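Local coordinates for fimbrin (Schizosaccharomyces pombe, PDB 1RT8), which binds actin filaments and crosslinks them through two actin-binding regions, serving actin structures involved in cell polarity, cytokinesis, mating and spore formation, at residues A177-T182 with D192-T197; D217-A222 with A242-N247. All blocks are in the same frame, centred on the assembly; numbering follows the deposited sequence.

Contact 1. Residues A177-T182 with D192-T197; sequences ANWPRT and DGENYT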
ATOM      1  N   ALA A 177     -30.058 -11.203 -10.401  1.00 39.22           N
ATOM      2  CA  ALA A 177     -31.050 -11.951  -9.638  1.00 39.20           C
ATOM      3  C   ALA A 177     -32.385 -11.204  -9.609  1.00 38.45           C
ATOM      4  O   ALA A 177     -33.307 -11.589  -8.891  1.00 37.10           O
ATOM      5  CB  ALA A 177     -30.544 -12.180  -8.216  1.00 39.01           C
ATOM      6  N   ASN A 178     -32.477 -10.133 -10.393  1.00 38.34           N
ATOM      7  CA  ASN A 178     -33.695  -9.331 -10.453  1.00 37.91           C
ATOM      8  C   ASN A 178     -34.168  -8.965  -9.047  1.00 37.89           C
ATOM      9  O   ASN A 178     -35.347  -9.107  -8.719  1.00 37.35           O
ATOM     10  CB  ASN A 178     -34.791 -10.106 -11.189  1.00 40.64           C
ATOM     11  CG  ASN A 178     -34.437 -10.387 -12.640  1.00 40.36           C
ATOM     12  OD1 ASN A 178     -34.208  -9.464 -13.421  1.00 40.96           O
ATOM     13  ND2 ASN A 178     -34.393 -11.665 -13.007  1.00 40.18           N
ATOM     14  N   TRP A 179     -33.235  -8.493  -8.224  1.00 36.32           N
ATOM     15  CA  TRP A 179     -33.519  -8.098  -6.851  1.00 35.74           C
ATOM     16  C   TRP A 179     -33.577  -6.561  -6.822  1.00 36.00           C
ATOM     17  O   TRP A 179     -32.665  -5.888  -7.292  1.00 36.90           O
ATOM     18  CB  TRP A 179     -32.406  -8.649  -5.949  1.00 34.76           C
ATOM     19  CG  TRP A 179     -32.642  -8.532  -4.472  1.00 33.04           C
ATOM     20  CD1 TRP A 179     -31.886  -7.824  -3.580  1.00 31.63           C
ATOM     21  CD2 TRP A 179     -33.710  -9.122  -3.712  1.00 32.45           C
ATOM     22  NE1 TRP A 179     -32.417  -7.932  -2.317  1.00 32.15           N
ATOM     23  CE2 TRP A 179     -33.538  -8.720  -2.369  1.00 31.99           C
ATOM     24  CE3 TRP A 179     -34.800  -9.946  -4.038  1.00 31.23           C
ATOM     25  CZ2 TRP A 179     -34.413  -9.113  -1.350  1.00 29.83           C
ATOM     26  CZ3 TRP A 179     -35.676 -10.335  -3.017  1.00 27.31           C
ATOM     27  CH2 TRP A 179     -35.474  -9.916  -1.695  1.00 27.95           C
ATOM     28  N   PRO A 180     -34.660  -5.989  -6.280  1.00 36.49           N
ATOM     29  CA  PRO A 180     -34.847  -4.534  -6.200  1.00 37.20           C
ATOM     30  C   PRO A 180     -33.862  -3.781  -5.303  1.00 37.24           C
ATOM     31  O   PRO A 180     -33.813  -2.548  -5.328  1.00 38.87           O
ATOM     32  CB  PRO A 180     -36.282  -4.393  -5.689  1.00 36.75           C
ATOM     33  CG  PRO A 180     -36.928  -5.703  -6.067  1.00 38.85           C
ATOM     34  CD  PRO A 180     -35.844  -6.689  -5.762  1.00 36.54           C
ATOM     35  N   ARG A 181     -33.093  -4.508  -4.501  1.00 34.77           N
ATOM     36  CA  ARG A 181     -32.141  -3.856  -3.617  1.00 32.07           C
ATOM     37  C   ARG A 181     -30.758  -3.733  -4.222  1.00 31.43           C
ATOM     38  O   ARG A 181     -30.332  -4.561  -5.019  1.00 30.65           O
ATOM     39  CB  ARG A 181     -32.057  -4.590  -2.279  1.00 30.65           C
ATOM     40  CG  ARG A 181     -33.334  -4.476  -1.483  1.00 31.13           C
ATOM     41  CD  ARG A 181     -33.206  -5.060  -0.110  1.00 27.51           C
ATOM     42  NE  ARG A 181     -32.245  -4.341   0.722  1.00 30.90           N
ATOM     43  CZ  ARG A 181     -31.998  -4.654   1.987  1.00 30.48           C
ATOM     44  NH1 ARG A 181     -32.650  -5.668   2.548  1.00 29.03           N
ATOM     45  NH2 ARG A 181     -31.099  -3.972   2.683  1.00 29.26           N
ATOM     46  N   THR A 182     -30.060  -2.678  -3.838  1.00 31.29           N
ATOM     47  CA  THR A 182     -28.727  -2.457  -4.344  1.00 32.12           C
ATOM     48  C   THR A 182     -27.827  -2.241  -3.137  1.00 31.63           C
ATOM     49  O   THR A 182     -28.307  -1.900  -2.052  1.00 31.10           O
ATOM     50  CB  THR A 182     -28.717  -1.232  -5.284  1.00 33.44           C
ATOM     51  OG1 THR A 182     -27.728  -1.425  -6.299  1.00 37.86           O
ATOM     52  CG2 THR A 182     -28.437   0.052  -4.506  1.00 31.82           C
ATOM     53  N   ASP A 192     -29.090  -6.820   7.172  1.00 29.81           N
ATOM     54  CA  ASP A 192     -30.287  -7.601   7.484  1.00 29.65           C
ATOM     55  C   ASP A 192     -30.257  -8.997   6.879  1.00 29.08           C
ATOM     56  O   ASP A 192     -31.216  -9.758   7.004  1.00 27.45           O
ATOM     57  CB  ASP A 192     -31.583  -6.872   7.077  1.00 29.60           C
ATOM     58  CG  ASP A 192     -31.714  -6.667   5.583  1.00 29.46           C
ATOM     59  OD1 ASP A 192     -31.065  -7.392   4.791  1.00 25.79           O
ATOM     60  OD2 ASP A 192     -32.499  -5.773   5.204  1.00 31.41           O
ATOM     61  N   GLY A 193     -29.143  -9.321   6.227  1.00 29.38           N
ATOM     62  CA  GLY A 193     -28.966 -10.639   5.635  1.00 28.13           C
ATOM     63  C   GLY A 193     -29.678 -10.947   4.335  1.00 27.91           C
ATOM     64  O   GLY A 193     -29.460 -12.012   3.760  1.00 28.82           O
ATOM     65  N   GLU A 194     -30.520 -10.032   3.863  1.00 26.60           N
ATOM     66  CA  GLU A 194     -31.256 -10.240   2.623  1.00 26.52           C
ATOM     67  C   GLU A 194     -30.386 -10.222   1.380  1.00 26.08           C
ATOM     68  O   GLU A 194     -30.445 -11.134   0.559  1.00 25.89           O
ATOM     69  CB  GLU A 194     -32.352  -9.181   2.462  1.00 25.06           C
ATOM     70  CG  GLU A 194     -33.593  -9.432   3.290  1.00 26.56           C
ATOM     71  CD  GLU A 194     -34.731  -8.483   2.928  1.00 27.13           C
ATOM     72  OE1 GLU A 194     -34.553  -7.650   2.012  1.00 29.72           O
ATOM     73  OE2 GLU A 194     -35.803  -8.574   3.559  1.00 26.90           O
ATOM     74  N   ASN A 195     -29.587  -9.175   1.220  1.00 27.74           N
ATOM     75  CA  ASN A 195     -28.737  -9.086   0.045  1.00 27.54           C
ATOM     76  C   ASN A 195     -27.725 -10.224  -0.036  1.00 27.72           C
ATOM     77  O   ASN A 195     -27.424 -10.713  -1.126  1.00 25.27           O
ATOM     78  CB  ASN A 195     -28.063  -7.715  -0.011  1.00 28.25           C
ATOM     79  CG  ASN A 195     -29.063  -6.607  -0.334  1.00 31.38           C
ATOM     80  OD1 ASN A 195     -30.062  -6.858  -0.998  1.00 30.20           O
ATOM     81  ND2 ASN A 195     -28.798  -5.388   0.126  1.00 32.47           N
ATOM     82  N   TYR A 196     -27.222 -10.656   1.115  1.00 27.33           N
ATOM     83  CA  TYR A 196     -26.274 -11.763   1.155  1.00 29.37           C
ATOM     84  C   TYR A 196     -26.978 -13.038   0.679  1.00 30.22           C
ATOM     85  O   TYR A 196     -26.432 -13.791  -0.133  1.00 32.56           O
ATOM     86  CB  TYR A 196     -25.756 -11.965   2.582  1.00 28.31           C
ATOM     87  CG  TYR A 196     -24.631 -11.029   3.004  1.00 26.40           C
ATOM     88  CD1 TYR A 196     -24.444 -10.715   4.352  1.00 26.07           C
ATOM     89  CD2 TYR A 196     -23.739 -10.496   2.074  1.00 25.33           C
ATOM     90  CE1 TYR A 196     -23.406  -9.899   4.770  1.00 24.66           C
ATOM     91  CE2 TYR A 196     -22.674  -9.665   2.483  1.00 25.43           C
ATOM     92  CZ  TYR A 196     -22.521  -9.374   3.836  1.00 25.79           C
ATOM     93  OH  TYR A 196     -21.493  -8.568   4.280  1.00 22.45           O
ATOM     94  N   THR A 197     -28.190 -13.271   1.182  1.00 30.14           N
ATOM     95  CA  THR A 197     -28.969 -14.451   0.798  1.00 29.82           C
ATOM     96  C   THR A 197     -29.212 -14.502  -0.713  1.00 30.15           C
ATOM     97  O   THR A 197     -29.055 -15.546  -1.334  1.00 31.78           O
ATOM     98  CB  THR A 197     -30.329 -14.480   1.519  1.00 28.70           C
ATOM     99  OG1 THR A 197     -30.119 -14.643   2.926  1.00 27.99           O
ATOM    100  CG2 THR A 197     -31.186 -15.631   1.008  1.00 30.03           C
TER
HETATM  101  O   HOH W   1     -29.860  -2.467  -0.134  1.00 34.21           O
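Trp179 and Arg181 reach from the loop after helix 162-176 to the start of helix 194-203. The close-packed part centres on Asn195, whose OD1 takes the indole N-H: NE1 of Trp179 lies 2.9 Å from OD1 of Asn195, nearly along the C=O axis, although the bond bends at the hydrogen (131°). Ring and amide stand almost perpendicular. The same oxygen rests 3.3 Å from CB of Arg181, while ND2 of Asn195 donates to the carbonyl of Asp189.

Toward the surface the contact is carried by charged groups. A turn at chi3 (64°) sets NE of Arg181, and beyond it NH1 sits between two carboxylates. It meets the syn side of Asp192 OD2 at 2.7 Å, tip to tip, and OE1 of Glu194 at 2.8 Å, there from above the carboxylate plane. OD1 of Asp192 accepts from Glu194 N (2.9 Å), an Asx turn that holds the carboxylate at the helix start. Near exposed Thr182 the gap is bridged instead by a water, which accepts from Arg181 NE and Asn195 ND2 and donates to the carbonyl O of Thr182.

Helix 162-176 backs the contact through Phe170 and Leu174, which touch Asn195, while Arg221 of helix 218-230 packs against Glu194.

Contact 2. Residues D217-A222 with A242-N247; sequences DVLQRA and AMVAGN
Val244 is the main bump of this contact, its CG2 methyl entering a shallow hollow on helix 218-230 formed by Val218, Leu219 and Ala222. CG2 of Val244 lies 3.8 Å from CD1 of Leu219, the two side chains crossing at about a right angle. Val218 comes tip to tip instead, its CG2 4.0 Å from Val244 CG2, and at 4.1 Å the CB of Ala222 completes the hollow. CG2 of Val244, anti to the carbonyl carbon and beside the backbone N, is the branch that makes these contacts.

The second bump is Met243. Its SD comes to 3.5 Å from Ala222 CB, where the small alanine lets the sulfur approach the helix backbone: CA of Ala222 is only 3.7 Å away. A bend at chi3 (-67°) carries CE to within 3.9 Å of Ala222 O. Met243 also touches Val225 and Leu226 farther along helix 218-230. No hydrogen bond joins the two segments; the side chains meet through apolar groups.

Gly246, at positive phi, closes helix 240-244 with a Schellman motif, and Asn247 caps the next helix. Such packing of a short connecting helix against longer ones belongs to the all-helical calponin-homology fold, here the second CH domain of fimbrin.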
ATOM      1  N   ASP A 217     -36.728 -13.278  12.454  1.00 43.50           N
ATOM      2  CA  ASP A 217     -35.699 -12.835  13.393  1.00 44.83           C
ATOM      3  C   ASP A 217     -34.416 -12.613  12.584  1.00 43.65           C
ATOM      4  O   ASP A 217     -33.842 -13.562  12.046  1.00 43.85           O
ATOM      5  CB  ASP A 217     -35.461 -13.886  14.481  1.00 46.32           C
ATOM      6  CG  ASP A 217     -34.464 -13.418  15.531  1.00 49.61           C
ATOM      7  OD1 ASP A 217     -33.295 -13.161  15.172  1.00 49.99           O
ATOM      8  OD2 ASP A 217     -34.849 -13.300  16.717  1.00 50.30           O
ATOM      9  N   VAL A 218     -33.981 -11.357  12.495  1.00 42.11           N
ATOM     10  CA  VAL A 218     -32.789 -11.008  11.727  1.00 41.99           C
ATOM     11  C   VAL A 218     -31.517 -11.677  12.242  1.00 41.80           C
ATOM     12  O   VAL A 218     -30.620 -12.007  11.465  1.00 39.90           O
ATOM     13  CB  VAL A 218     -32.567  -9.470  11.694  1.00 42.36           C
ATOM     14  CG1 VAL A 218     -32.195  -8.960  13.080  1.00 41.59           C
ATOM     15  CG2 VAL A 218     -31.485  -9.125  10.689  1.00 41.36           C
ATOM     16  N   LEU A 219     -31.440 -11.888  13.549  1.00 42.07           N
ATOM     17  CA  LEU A 219     -30.268 -12.520  14.114  1.00 42.36           C
ATOM     18  C   LEU A 219     -30.200 -13.973  13.670  1.00 42.18           C
ATOM     19  O   LEU A 219     -29.116 -14.497  13.423  1.00 43.88           O
ATOM     20  CB  LEU A 219     -30.291 -12.419  15.638  1.00 43.72           C
ATOM     21  CG  LEU A 219     -28.928 -12.554  16.316  1.00 44.78           C
ATOM     22  CD1 LEU A 219     -27.874 -11.756  15.541  1.00 44.39           C
ATOM     23  CD2 LEU A 219     -29.034 -12.066  17.754  1.00 44.50           C
ATOM     24  N   GLN A 220     -31.358 -14.620  13.556  1.00 40.44           N
ATOM     25  CA  GLN A 220     -31.400 -16.013  13.121  1.00 39.83           C
ATOM     26  C   GLN A 220     -31.133 -16.092  11.632  1.00 37.18           C
ATOM     27  O   GLN A 220     -30.501 -17.030  11.153  1.00 37.19           O
ATOM     28  CB  GLN A 220     -32.764 -16.648  13.408  1.00 41.56           C
ATOM     29  CG  GLN A 220     -33.066 -16.880  14.879  1.00 45.87           C
ATOM     30  CD  GLN A 220     -34.464 -17.439  15.093  1.00 48.49           C
ATOM     31  OE1 GLN A 220     -34.838 -18.451  14.493  1.00 48.89           O
ATOM     32  NE2 GLN A 220     -35.242 -16.783  15.948  1.00 49.14           N
ATOM     33  N   ARG A 221     -31.629 -15.108  10.892  1.00 35.13           N
ATOM     34  CA  ARG A 221     -31.414 -15.096   9.456  1.00 33.18           C
ATOM     35  C   ARG A 221     -29.918 -14.971   9.174  1.00 31.22           C
ATOM     36  O   ARG A 221     -29.390 -15.620   8.270  1.00 30.73           O
ATOM     37  CB  ARG A 221     -32.158 -13.921   8.824  1.00 33.49           C
ATOM     38  CG  ARG A 221     -32.078 -13.879   7.310  1.00 31.45           C
ATOM     39  CD  ARG A 221     -32.675 -12.579   6.811  1.00 34.25           C
ATOM     40  NE  ARG A 221     -34.023 -12.389   7.342  1.00 33.23           N
ATOM     41  CZ  ARG A 221     -34.642 -11.217   7.409  1.00 36.22           C
ATOM     42  NH1 ARG A 221     -34.032 -10.122   6.972  1.00 35.81           N
ATOM     43  NH2 ARG A 221     -35.870 -11.134   7.920  1.00 34.66           N
ATOM     44  N   ALA A 222     -29.244 -14.135   9.957  1.00 30.45           N
ATOM     45  CA  ALA A 222     -27.810 -13.914   9.796  1.00 31.57           C
ATOM     46  C   ALA A 222     -27.042 -15.215   9.979  1.00 33.44           C
ATOM     47  O   ALA A 222     -26.067 -15.472   9.277  1.00 33.92           O
ATOM     48  CB  ALA A 222     -27.321 -12.885  10.805  1.00 31.45           C
ATOM     49  N   ALA A 242     -21.911  -9.608  14.074  1.00 36.30           N
ATOM     50  CA  ALA A 242     -21.134  -8.618  13.329  1.00 34.63           C
ATOM     51  C   ALA A 242     -21.897  -8.220  12.068  1.00 33.73           C
ATOM     52  O   ALA A 242     -21.781  -7.093  11.586  1.00 32.72           O
ATOM     53  CB  ALA A 242     -19.763  -9.183  12.960  1.00 34.65           C
ATOM     54  N   MET A 243     -22.678  -9.153  11.536  1.00 33.17           N
ATOM     55  CA  MET A 243     -23.466  -8.885  10.342  1.00 34.34           C
ATOM     56  C   MET A 243     -24.569  -7.885  10.647  1.00 35.01           C
ATOM     57  O   MET A 243     -24.697  -6.857   9.976  1.00 34.45           O
ATOM     58  CB  MET A 243     -24.117 -10.161   9.809  1.00 31.10           C
ATOM     59  CG  MET A 243     -24.949  -9.900   8.560  1.00 30.05           C
ATOM     60  SD  MET A 243     -25.884 -11.322   7.972  1.00 30.05           S
ATOM     61  CE  MET A 243     -24.584 -12.362   7.457  1.00 24.70           C
ATOM     62  N   VAL A 244     -25.373  -8.209  11.655  1.00 35.81           N
ATOM     63  CA  VAL A 244     -26.485  -7.361  12.067  1.00 35.86           C
ATOM     64  C   VAL A 244     -25.991  -6.009  12.566  1.00 35.44           C
ATOM     65  O   VAL A 244     -26.692  -5.002  12.449  1.00 34.04           O
ATOM     66  CB  VAL A 244     -27.307  -8.045  13.177  1.00 36.53           C
ATOM     67  CG1 VAL A 244     -28.365  -7.097  13.711  1.00 38.40           C
ATOM     68  CG2 VAL A 244     -27.961  -9.298  12.625  1.00 35.92           C
ATOM     69  N   ALA A 245     -24.784  -5.991  13.123  1.00 36.72           N
ATOM     70  CA  ALA A 245     -24.204  -4.751  13.629  1.00 36.28           C
ATOM     71  C   ALA A 245     -23.659  -3.908  12.479  1.00 35.40           C
ATOM     72  O   ALA A 245     -23.302  -2.752  12.668  1.00 35.10           O
ATOM     73  CB  ALA A 245     -23.093  -5.064  14.621  1.00 36.68           C
ATOM     74  N   GLY A 246     -23.591  -4.497  11.287  1.00 35.60           N
ATOM     75  CA  GLY A 246     -23.086  -3.774  10.129  1.00 34.69           C
ATOM     76  C   GLY A 246     -21.612  -3.405  10.192  1.00 34.22           C
ATOM     77  O   GLY A 246     -21.211  -2.338   9.726  1.00 34.54           O
ATOM     78  N   ASN A 247     -20.794  -4.279  10.762  1.00 33.52           N
ATOM     79  CA  ASN A 247     -19.367  -4.000  10.854  1.00 31.07           C
ATOM     80  C   ASN A 247     -18.770  -3.907   9.450  1.00 31.76           C
ATOM     81  O   ASN A 247     -18.711  -4.898   8.715  1.00 30.50           O
ATOM     82  CB  ASN A 247     -18.667  -5.086  11.667  1.00 31.50           C
ATOM     83  CG  ASN A 247     -17.261  -4.695  12.050  1.00 31.06           C
ATOM     84  OD1 ASN A 247     -16.375  -4.612  11.198  1.00 34.23           O
ATOM     85  ND2 ASN A 247     -17.047  -4.437  13.335  1.00 27.66           N
TER

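Contacts 1 and 2 lie in the same calponin-homology domain, within the first actin-binding region, with centres about 14 Å apart. They follow one another along the chain, yet touch in space where the turn leading into helix 194-203, and that helix itself, meet helices 218-230 and 240-244. Arg221 NH1 lies 2.8 Å from Asp192 O, a probable hydrogen bond between the first segment of contact 2 and the second of contact 1. Beside it, Val218 CG2 packs 3.7 Å from Asp192 CA. CE of Met243 approaches CD1 of Tyr196 at 3.5 Å, so that buried Met243 of contact 2 also packs against a buried residue of contact 1's second segment.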